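Local coordinates for mandelate racemase/muconate lactonizing enzyme family protein (Roseovarius nubinhibens ISM, PDB 3U4F) that probably acts as a magnesium-dependent hydro-lyase or a related enzyme of the enolase superfamily, and binds magnesium and guanidine in its barrel, at residues Trp237-Val245 and Thr264-Val274. Sequence-based numbering, arbitrary orientation.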
loop_
_atom_site.group_PDB
_atom_site.type_symbol
_atom_site.label_atom_id
_atom_site.label_comp_id
_atom_site.label_asym_id
_atom_site.label_seq_id
_atom_site.Cartn_x
_atom_site.Cartn_y
_atom_site.Cartn_z
ATOM N N TRP A 237 5.835 10.774 3.454
ATOM C CA TRP A 237 5.520 9.812 4.502
ATOM C C TRP A 237 5.980 10.264 5.893
ATOM O O TRP A 237 5.733 9.547 6.876
ATOM C CB TRP A 237 6.128 8.439 4.164
ATOM C CG TRP A 237 7.641 8.423 3.934
ATOM C CD1 TRP A 237 8.599 8.088 4.841
ATOM C CD2 TRP A 237 8.339 8.718 2.710
ATOM N NE1 TRP A 237 9.852 8.190 4.276
ATOM C CE2 TRP A 237 9.719 8.544 2.962
ATOM C CE3 TRP A 237 7.928 9.074 1.424
ATOM C CZ2 TRP A 237 10.694 8.757 1.991
ATOM C CZ3 TRP A 237 8.904 9.279 0.438
ATOM C CH2 TRP A 237 10.273 9.128 0.736
ATOM N N GLU A 238 6.645 11.421 5.971
ATOM C CA GLU A 238 7.078 11.990 7.269
ATOM C C GLU A 238 6.233 13.217 7.625
ATOM O O GLU A 238 6.629 14.354 7.381
ATOM C CB GLU A 238 8.574 12.349 7.243
ATOM C CG GLU A 238 9.506 11.149 7.037
ATOM C CD GLU A 238 9.570 10.204 8.249
ATOM O OE1 GLU A 238 8.967 10.495 9.319
ATOM O OE2 GLU A 238 10.213 9.135 8.122
ATOM N N LEU A 239 5.056 12.979 8.191
ATOM C CA LEU A 239 4.096 14.078 8.367
ATOM C C LEU A 239 4.636 15.134 9.336
ATOM O O LEU A 239 4.377 16.318 9.173
ATOM C CB LEU A 239 2.744 13.567 8.864
ATOM C CG LEU A 239 1.953 12.565 7.996
ATOM C CD1 LEU A 239 0.696 12.165 8.729
ATOM C CD2 LEU A 239 1.568 13.210 6.696
ATOM N N GLU A 240 5.404 14.716 10.335
ATOM C CA GLU A 240 5.916 15.702 11.296
ATOM C C GLU A 240 6.944 16.625 10.685
ATOM O O GLU A 240 7.041 17.772 11.105
ATOM C CB GLU A 240 6.445 15.043 12.561
ATOM C CG GLU A 240 5.369 14.642 13.515
ATOM C CD GLU A 240 5.956 14.005 14.759
ATOM O OE1 GLU A 240 6.818 13.094 14.607
ATOM O OE2 GLU A 240 5.584 14.424 15.880
ATOM N N GLN A 241 7.696 16.150 9.688
ATOM C CA GLN A 241 8.635 17.027 8.959
ATOM C C GLN A 241 7.879 18.105 8.188
ATOM O O GLN A 241 8.206 19.310 8.252
ATOM C CB GLN A 241 9.525 16.225 8.015
ATOM C CG GLN A 241 10.507 15.253 8.717
ATOM C CD GLN A 241 11.443 14.554 7.752
ATOM O OE1 GLN A 241 11.632 14.993 6.626
ATOM N NE2 GLN A 241 12.036 13.451 8.192
ATOM N N THR A 242 6.860 17.671 7.447
ATOM C CA THR A 242 6.050 18.618 6.666
ATOM C C THR A 242 5.372 19.661 7.576
ATOM O O THR A 242 5.336 20.839 7.249
ATOM C CB THR A 242 5.007 17.850 5.834
ATOM O OG1 THR A 242 5.701 16.892 5.011
ATOM C CG2 THR A 242 4.205 18.811 4.952
ATOM N N LYS A 243 4.843 19.219 8.716
ATOM C CA LYS A 243 4.249 20.154 9.686
ATOM C C LYS A 243 5.261 21.205 10.170
ATOM O O LYS A 243 4.958 22.400 10.241
ATOM C CB LYS A 243 3.699 19.374 10.868
ATOM C CG LYS A 243 2.958 20.209 11.914
ATOM C CD LYS A 243 2.361 19.283 12.961
ATOM C CE LYS A 243 2.119 19.971 14.301
ATOM N NZ LYS A 243 0.888 20.779 14.208
ATOM N N GLU A 244 6.470 20.765 10.513
ATOM C CA GLU A 244 7.506 21.729 10.898
ATOM C C GLU A 244 7.705 22.820 9.847
ATOM O O GLU A 244 7.863 24.009 10.181
ATOM C CB GLU A 244 8.845 21.036 11.161
ATOM C CG GLU A 244 9.786 21.954 11.963
ATOM C CD GLU A 244 11.186 21.378 12.133
ATOM O OE1 GLU A 244 11.337 20.123 12.122
ATOM O OE2 GLU A 244 12.116 22.215 12.273
ATOM N N VAL A 245 7.717 22.424 8.577
ATOM C CA VAL A 245 7.882 23.388 7.497
ATOM C C VAL A 245 6.704 24.363 7.392
ATOM O O VAL A 245 6.914 25.585 7.341
ATOM C CB VAL A 245 8.149 22.680 6.155
ATOM C CG1 VAL A 245 8.367 23.696 5.043
ATOM C CG2 VAL A 245 9.373 21.741 6.310
ATOM N N THR A 264 -4.478 7.945 7.433
ATOM C CA THR A 264 -3.395 8.903 7.313
ATOM C C THR A 264 -3.925 10.288 6.969
ATOM O O THR A 264 -3.459 11.284 7.505
ATOM C CB THR A 264 -2.408 8.444 6.286
ATOM O OG1 THR A 264 -1.971 7.130 6.668
ATOM C CG2 THR A 264 -1.233 9.410 6.192
ATOM N N TRP A 265 -4.891 10.345 6.065
ATOM C CA TRP A 265 -5.529 11.620 5.759
ATOM C C TRP A 265 -6.099 12.300 7.024
ATOM O O TRP A 265 -5.915 13.511 7.237
ATOM C CB TRP A 265 -6.618 11.420 4.696
ATOM C CG TRP A 265 -6.082 11.567 3.304
ATOM C CD1 TRP A 265 -5.927 10.575 2.370
ATOM C CD2 TRP A 265 -5.603 12.768 2.689
ATOM N NE1 TRP A 265 -5.414 11.088 1.207
ATOM C CE2 TRP A 265 -5.189 12.432 1.377
ATOM C CE3 TRP A 265 -5.458 14.095 3.130
ATOM C CZ2 TRP A 265 -4.658 13.377 0.481
ATOM C CZ3 TRP A 265 -4.915 15.025 2.254
ATOM C CH2 TRP A 265 -4.530 14.663 0.930
ATOM N N ARG A 266 -6.784 11.524 7.860
ATOM C CA ARG A 266 -7.357 12.072 9.076
ATOM C C ARG A 266 -6.256 12.616 9.970
ATOM O O ARG A 266 -6.399 13.719 10.512
ATOM C CB ARG A 266 -8.199 11.052 9.838
ATOM C CG ARG A 266 -8.899 11.729 11.060
ATOM C CD ARG A 266 -9.885 10.832 11.764
ATOM N NE ARG A 266 -9.439 9.443 11.853
ATOM C CZ ARG A 266 -8.508 8.973 12.677
ATOM N NH1 ARG A 266 -7.876 9.773 13.524
ATOM N NH2 ARG A 266 -8.222 7.681 12.655
ATOM N N ARG A 267 -5.169 11.847 10.109
ATOM C CA ARG A 267 -4.024 12.256 10.930
ATOM C C ARG A 267 -3.401 13.547 10.398
ATOM O O ARG A 267 -3.100 14.476 11.179
ATOM C CB ARG A 267 -2.992 11.111 11.006
ATOM C CG ARG A 267 -1.716 11.393 11.808
ATOM C CD ARG A 267 -0.797 10.144 11.921
ATOM N NE ARG A 267 0.401 10.535 12.658
ATOM C CZ ARG A 267 1.617 10.724 12.133
ATOM N NH1 ARG A 267 1.851 10.498 10.846
ATOM N NH2 ARG A 267 2.618 11.122 12.912
HETATM N N MSE A 268 -3.214 13.615 9.072
HETATM C CA MSE A 268 -2.532 14.760 8.454
HETATM C C MSE A 268 -3.364 16.034 8.647
HETATM O O MSE A 268 -2.828 17.108 8.945
HETATM C CB MSE A 268 -2.346 14.506 6.958
HETATM C CG MSE A 268 -1.577 15.617 6.234
HETATM SE SE MSE A 268 -1.870 15.645 4.294
HETATM C CE MSE A 268 -1.817 13.692 3.903
ATOM N N ILE A 269 -4.676 15.895 8.492
ATOM C CA ILE A 269 -5.577 17.055 8.585
ATOM C C ILE A 269 -5.740 17.491 10.055
ATOM O O ILE A 269 -5.707 18.693 10.350
ATOM C CB ILE A 269 -6.922 16.773 7.866
ATOM C CG1 ILE A 269 -6.685 16.695 6.341
ATOM C CG2 ILE A 269 -8.001 17.815 8.234
ATOM C CD1 ILE A 269 -7.865 16.177 5.515
ATOM N N ASP A 270 -5.904 16.518 10.953
ATOM C CA ASP A 270 -6.076 16.785 12.399
ATOM C C ASP A 270 -4.860 17.523 12.991
ATOM O O ASP A 270 -5.011 18.400 13.848
ATOM C CB ASP A 270 -6.283 15.476 13.167
ATOM C CG ASP A 270 -7.721 14.936 13.082
ATOM O OD1 ASP A 270 -8.612 15.549 12.432
ATOM O OD2 ASP A 270 -7.953 13.870 13.687
HETATM N N MSE A 271 -3.658 17.198 12.519
HETATM C CA MSE A 271 -2.443 17.875 12.992
HETATM C C MSE A 271 -2.098 19.132 12.196
HETATM O O MSE A 271 -1.111 19.803 12.505
HETATM C CB MSE A 271 -1.256 16.905 12.972
HETATM C CG MSE A 271 -0.807 16.583 11.592
HETATM SE SE MSE A 271 0.394 15.017 11.536
HETATM C CE MSE A 271 1.939 15.994 11.962
ATOM N N ARG A 272 -2.904 19.434 11.178
ATOM C CA ARG A 272 -2.680 20.564 10.252
ATOM C C ARG A 272 -1.285 20.590 9.678
ATOM O O ARG A 272 -0.567 21.598 9.773
ATOM C CB ARG A 272 -2.959 21.912 10.916
ATOM C CG ARG A 272 -4.401 22.348 10.827
ATOM C CD ARG A 272 -5.069 21.937 12.074
ATOM N NE ARG A 272 -6.440 22.423 12.185
ATOM C CZ ARG A 272 -7.518 21.648 12.117
ATOM N NH1 ARG A 272 -7.396 20.343 11.891
ATOM N NH2 ARG A 272 -8.725 22.191 12.281
ATOM N N ALA A 273 -0.885 19.472 9.097
ATOM C CA ALA A 273 0.457 19.339 8.618
ATOM C C ALA A 273 0.666 20.154 7.330
ATOM O O ALA A 273 1.785 20.536 7.024
ATOM C CB ALA A 273 0.771 17.881 8.379
ATOM N N VAL A 274 -0.408 20.374 6.560
ATOM C CA VAL A 274 -0.336 21.171 5.344
ATOM C C VAL A 274 -1.444 22.241 5.358
ATOM O O VAL A 274 -2.428 22.113 6.089
ATOM C CB VAL A 274 -0.465 20.325 4.024
ATOM C CG1 VAL A 274 0.698 19.355 3.849
ATOM C CG2 VAL A 274 -1.776 19.552 3.998
HETATM O O HOH W 1 5.536 11.814 11.865
#
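L239 and K243, one turn apart on helix 239-245, face residues 264-274 where the two helices run nearly parallel, their axes 10.9 Å apart at 26°, and where the chain leaving helix 264-270 closes to 4.0 Å between the CA atoms of K243 and A273. L239 is buried among four side chains: CD2 lies 4.0 Å from CG of selenomethionine M268, CB lies 3.8 Å from SE of M271, and CD1 faces T264 CG2 and, obliquely, the guanidinium of R267. With CG between its backbone N and carbonyl carbon (chi1 71°), M271 reaches helix 239-245, and a bend at chi3 brings its CE against both E240 CG and K243 CD. K243 starts with CG anti to the backbone N (chi1 -176°) and bends at chi4, bringing NZ into the carbonyl plane of M271 for a 2.8 Å hydrogen bond to M271 O. That carbonyl lies in the Schellman motif ending helix 264-270, in which A273 N bonds back to M268 O and R272 N to I269 O; R272 NH1 adds a second donor to I269 O, from the opposite face to R272 N. At the other end, one water links R267 NH2 with E240 N and OE1. Beyond A273, T242 CG2 meets V274 CG1 at 3.7 Å, while S246, a ligand of the second magnesium, hydrogen-bonds A273 O. Such near-parallel packing of consecutive outer helices, linked through strand 253-255, belongs to the beta/alpha barrel of the enolase superfamily.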